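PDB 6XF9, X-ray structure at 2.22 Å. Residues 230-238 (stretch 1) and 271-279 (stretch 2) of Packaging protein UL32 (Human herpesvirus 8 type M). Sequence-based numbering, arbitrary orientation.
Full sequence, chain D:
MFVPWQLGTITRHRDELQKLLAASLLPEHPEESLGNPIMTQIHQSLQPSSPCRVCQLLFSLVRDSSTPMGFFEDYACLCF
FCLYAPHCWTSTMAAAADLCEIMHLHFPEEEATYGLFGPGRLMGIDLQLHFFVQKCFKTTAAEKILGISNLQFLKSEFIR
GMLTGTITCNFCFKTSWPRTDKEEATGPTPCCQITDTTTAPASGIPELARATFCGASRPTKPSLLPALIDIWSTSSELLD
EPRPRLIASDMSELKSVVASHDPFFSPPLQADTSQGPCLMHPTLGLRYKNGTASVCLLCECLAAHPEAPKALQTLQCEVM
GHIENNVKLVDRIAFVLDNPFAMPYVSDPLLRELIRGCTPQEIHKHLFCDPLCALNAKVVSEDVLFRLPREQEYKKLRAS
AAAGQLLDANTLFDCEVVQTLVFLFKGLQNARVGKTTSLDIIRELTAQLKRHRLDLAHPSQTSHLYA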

# COMPACT_ATOMS: atom_id res chain seq x y z
N ASP D 230 -38.01 -27.32 -27.38
CA ASP D 230 -37.80 -28.73 -27.69
C ASP D 230 -36.38 -29.17 -27.35
O ASP D 230 -36.18 -30.12 -26.58
CB ASP D 230 -38.10 -28.99 -29.17
CG ASP D 230 -37.83 -30.44 -29.58
OD1 ASP D 230 -37.67 -31.31 -28.70
OD2 ASP D 230 -37.80 -30.71 -30.81
N ILE D 231 -35.39 -28.50 -27.93
CA ILE D 231 -34.00 -28.92 -27.80
C ILE D 231 -33.55 -28.89 -26.35
O ILE D 231 -32.82 -29.77 -25.90
CB ILE D 231 -33.10 -28.05 -28.69
CG1 ILE D 231 -33.32 -28.40 -30.16
CG2 ILE D 231 -31.63 -28.17 -28.29
CD1 ILE D 231 -33.00 -27.28 -31.08
N TRP D 232 -33.96 -27.86 -25.60
CA TRP D 232 -33.44 -27.71 -24.24
C TRP D 232 -34.16 -28.60 -23.24
O TRP D 232 -33.55 -29.01 -22.25
CB TRP D 232 -33.49 -26.25 -23.79
CG TRP D 232 -32.36 -25.49 -24.38
CD1 TRP D 232 -32.32 -24.93 -25.62
CD2 TRP D 232 -31.07 -25.25 -23.79
NE1 TRP D 232 -31.09 -24.35 -25.83
CE2 TRP D 232 -30.31 -24.53 -24.72
CE3 TRP D 232 -30.49 -25.58 -22.55
CZ2 TRP D 232 -29.00 -24.12 -24.46
CZ3 TRP D 232 -29.19 -25.17 -22.30
CH2 TRP D 232 -28.46 -24.45 -23.25
N SER D 233 -35.41 -28.98 -23.50
CA SER D 233 -36.04 -29.92 -22.58
C SER D 233 -35.60 -31.35 -22.86
O SER D 233 -35.49 -32.15 -21.92
CB SER D 233 -37.56 -29.84 -22.68
OG SER D 233 -37.96 -29.95 -24.04
N THR D 234 -35.28 -31.68 -24.12
CA THR D 234 -34.85 -33.05 -24.37
C THR D 234 -33.41 -33.27 -23.91
O THR D 234 -33.04 -34.41 -23.65
CB THR D 234 -34.99 -33.44 -25.86
OG1 THR D 234 -34.28 -32.53 -26.71
CG2 THR D 234 -36.48 -33.38 -26.25
N SER D 235 -32.59 -32.22 -23.80
CA SER D 235 -31.19 -32.43 -23.43
C SER D 235 -30.73 -31.62 -22.22
O SER D 235 -29.52 -31.47 -22.03
CB SER D 235 -30.27 -32.15 -24.61
OG SER D 235 -30.35 -30.80 -25.00
N SER D 236 -31.64 -31.10 -21.39
CA SER D 236 -31.27 -30.34 -20.20
C SER D 236 -32.47 -30.22 -19.25
O SER D 236 -33.58 -30.66 -19.57
CB SER D 236 -30.77 -28.94 -20.56
OG SER D 236 -31.86 -28.03 -20.68
N GLU D 237 -32.24 -29.61 -18.09
CA GLU D 237 -33.28 -29.37 -17.10
C GLU D 237 -33.66 -27.90 -16.98
O GLU D 237 -34.31 -27.51 -16.00
CB GLU D 237 -32.79 -29.85 -15.73
CG GLU D 237 -31.50 -29.12 -15.31
CD GLU D 237 -30.92 -29.60 -13.99
OE1 GLU D 237 -31.30 -30.70 -13.52
OE2 GLU D 237 -30.06 -28.88 -13.43
N LEU D 238 -33.32 -27.08 -17.97
CA LEU D 238 -33.52 -25.64 -17.87
C LEU D 238 -34.99 -25.25 -17.72
O LEU D 238 -35.29 -24.13 -17.30
CB LEU D 238 -32.86 -24.96 -19.07
CG LEU D 238 -32.90 -23.42 -19.01
CD1 LEU D 238 -32.30 -22.94 -17.69
CD2 LEU D 238 -32.14 -22.83 -20.17
N ALA D 271 -22.93 -38.27 -22.53
CA ALA D 271 -23.02 -36.81 -22.55
C ALA D 271 -23.85 -36.31 -21.37
O ALA D 271 -24.81 -36.96 -20.95
CB ALA D 271 -23.63 -36.30 -23.86
N ASP D 272 -23.49 -35.12 -20.89
CA ASP D 272 -24.11 -34.46 -19.74
C ASP D 272 -25.42 -33.87 -20.23
O ASP D 272 -25.47 -32.75 -20.74
CB ASP D 272 -23.17 -33.41 -19.16
CG ASP D 272 -23.69 -32.78 -17.87
OD1 ASP D 272 -24.93 -32.66 -17.69
OD2 ASP D 272 -22.86 -32.40 -17.02
N THR D 273 -26.50 -34.66 -20.11
CA THR D 273 -27.83 -34.26 -20.53
C THR D 273 -28.59 -33.41 -19.50
O THR D 273 -29.83 -33.33 -19.59
CB THR D 273 -28.65 -35.51 -20.89
OG1 THR D 273 -28.88 -36.30 -19.72
CG2 THR D 273 -27.88 -36.34 -21.91
N SER D 274 -27.93 -32.77 -18.53
CA SER D 274 -28.61 -31.83 -17.65
C SER D 274 -28.24 -30.37 -17.93
O SER D 274 -28.86 -29.47 -17.35
CB SER D 274 -28.30 -32.14 -16.18
OG SER D 274 -26.94 -31.87 -15.92
N GLN D 275 -27.26 -30.14 -18.80
CA GLN D 275 -26.72 -28.82 -19.08
C GLN D 275 -26.95 -28.38 -20.52
O GLN D 275 -26.49 -27.30 -20.90
CB GLN D 275 -25.22 -28.79 -18.80
CG GLN D 275 -24.82 -28.70 -17.35
CD GLN D 275 -23.32 -28.63 -17.18
OE1 GLN D 275 -22.71 -27.56 -17.29
NE2 GLN D 275 -22.70 -29.76 -16.92
N GLY D 276 -27.61 -29.20 -21.34
CA GLY D 276 -28.00 -28.79 -22.67
C GLY D 276 -26.82 -28.49 -23.57
O GLY D 276 -25.66 -28.69 -23.21
N PRO D 277 -27.09 -28.01 -24.79
CA PRO D 277 -26.02 -27.67 -25.73
C PRO D 277 -25.37 -26.36 -25.31
O PRO D 277 -25.23 -25.42 -26.11
CB PRO D 277 -26.75 -27.57 -27.06
CG PRO D 277 -28.13 -27.13 -26.69
CD PRO D 277 -28.42 -27.62 -25.29
N CYS D 278 -24.97 -26.28 -24.04
CA CYS D 278 -24.52 -25.03 -23.44
C CYS D 278 -23.19 -24.56 -24.00
O CYS D 278 -22.83 -23.40 -23.76
CB CYS D 278 -24.41 -25.19 -21.91
SG CYS D 278 -23.28 -26.50 -21.37
N LEU D 279 -22.47 -25.40 -24.74
CA LEU D 279 -21.24 -24.96 -25.40
C LEU D 279 -21.52 -24.10 -26.61
O LEU D 279 -20.58 -23.78 -27.35
CB LEU D 279 -20.38 -26.16 -25.78
CG LEU D 279 -19.89 -26.98 -24.59
CD1 LEU D 279 -19.10 -28.20 -25.03
CD2 LEU D 279 -19.03 -26.11 -23.68

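Stretch 1 brings in the last part of a helix, which includes residues 230-234, and continues as loop through Ser236 to Leu238; stretch 2 is mostly loop, running from Thr273 to Pro277 and entering a 3-10 segment at Cys278. The nearest CA atoms are those of Ser236 and Ser274, 4.0 Å apart, and a single beta bridge pairs Ser236 with Gln275. Two weak hydrogen bonds join the stretches there: Gly276 N to Ser235 O (3.0 Å, bent to 124° at the hydrogen) and Glu237 N to Ser274 O (3.5 Å, long but straighter at 158°). Ser235 O also receives a CA-H...O contact from Gly276 CA at 3.1 Å. Ser235 O lies 3.1 Å from Thr273 O, but both are acceptors, so this proximity is no bond; Thr273 O instead meets Ser236 CA at 3.4 Å in a CA-H...O contact.

Gly276 has a positive phi of 63°, which favours glycine, and the site leaves no room for a side chain: an ideal CB would stand 2.4 Å from Trp232 CZ3, a clash. This lets the indole pack close to the backbone, with Trp232 CZ3 3.8 Å from Gly276 CA. Pro277 covers one face of the indole, its CD 3.5 Å from the centroid of the six-membered ring of Trp232 and only 8° off the normal, a CH-pi contact. Ile231 CG2 adds an apolar contact with Pro277 CG at 4.0 Å.

Hydroxyls brace each stretch internally. Ser235 OG donates to Ile231 O (2.8 Å), and Ser236 OG donates to Trp232 O (2.5 Å) while accepting from Leu238 N (3.2 Å), tying the loop back to the helix. In stretch 2 the brace is Asp272: its OD1 accepts from Ser274 N (3.1 Å) and Ser274 OG (2.8 Å), its OD2 from Gln275 NE2 (2.6 Å).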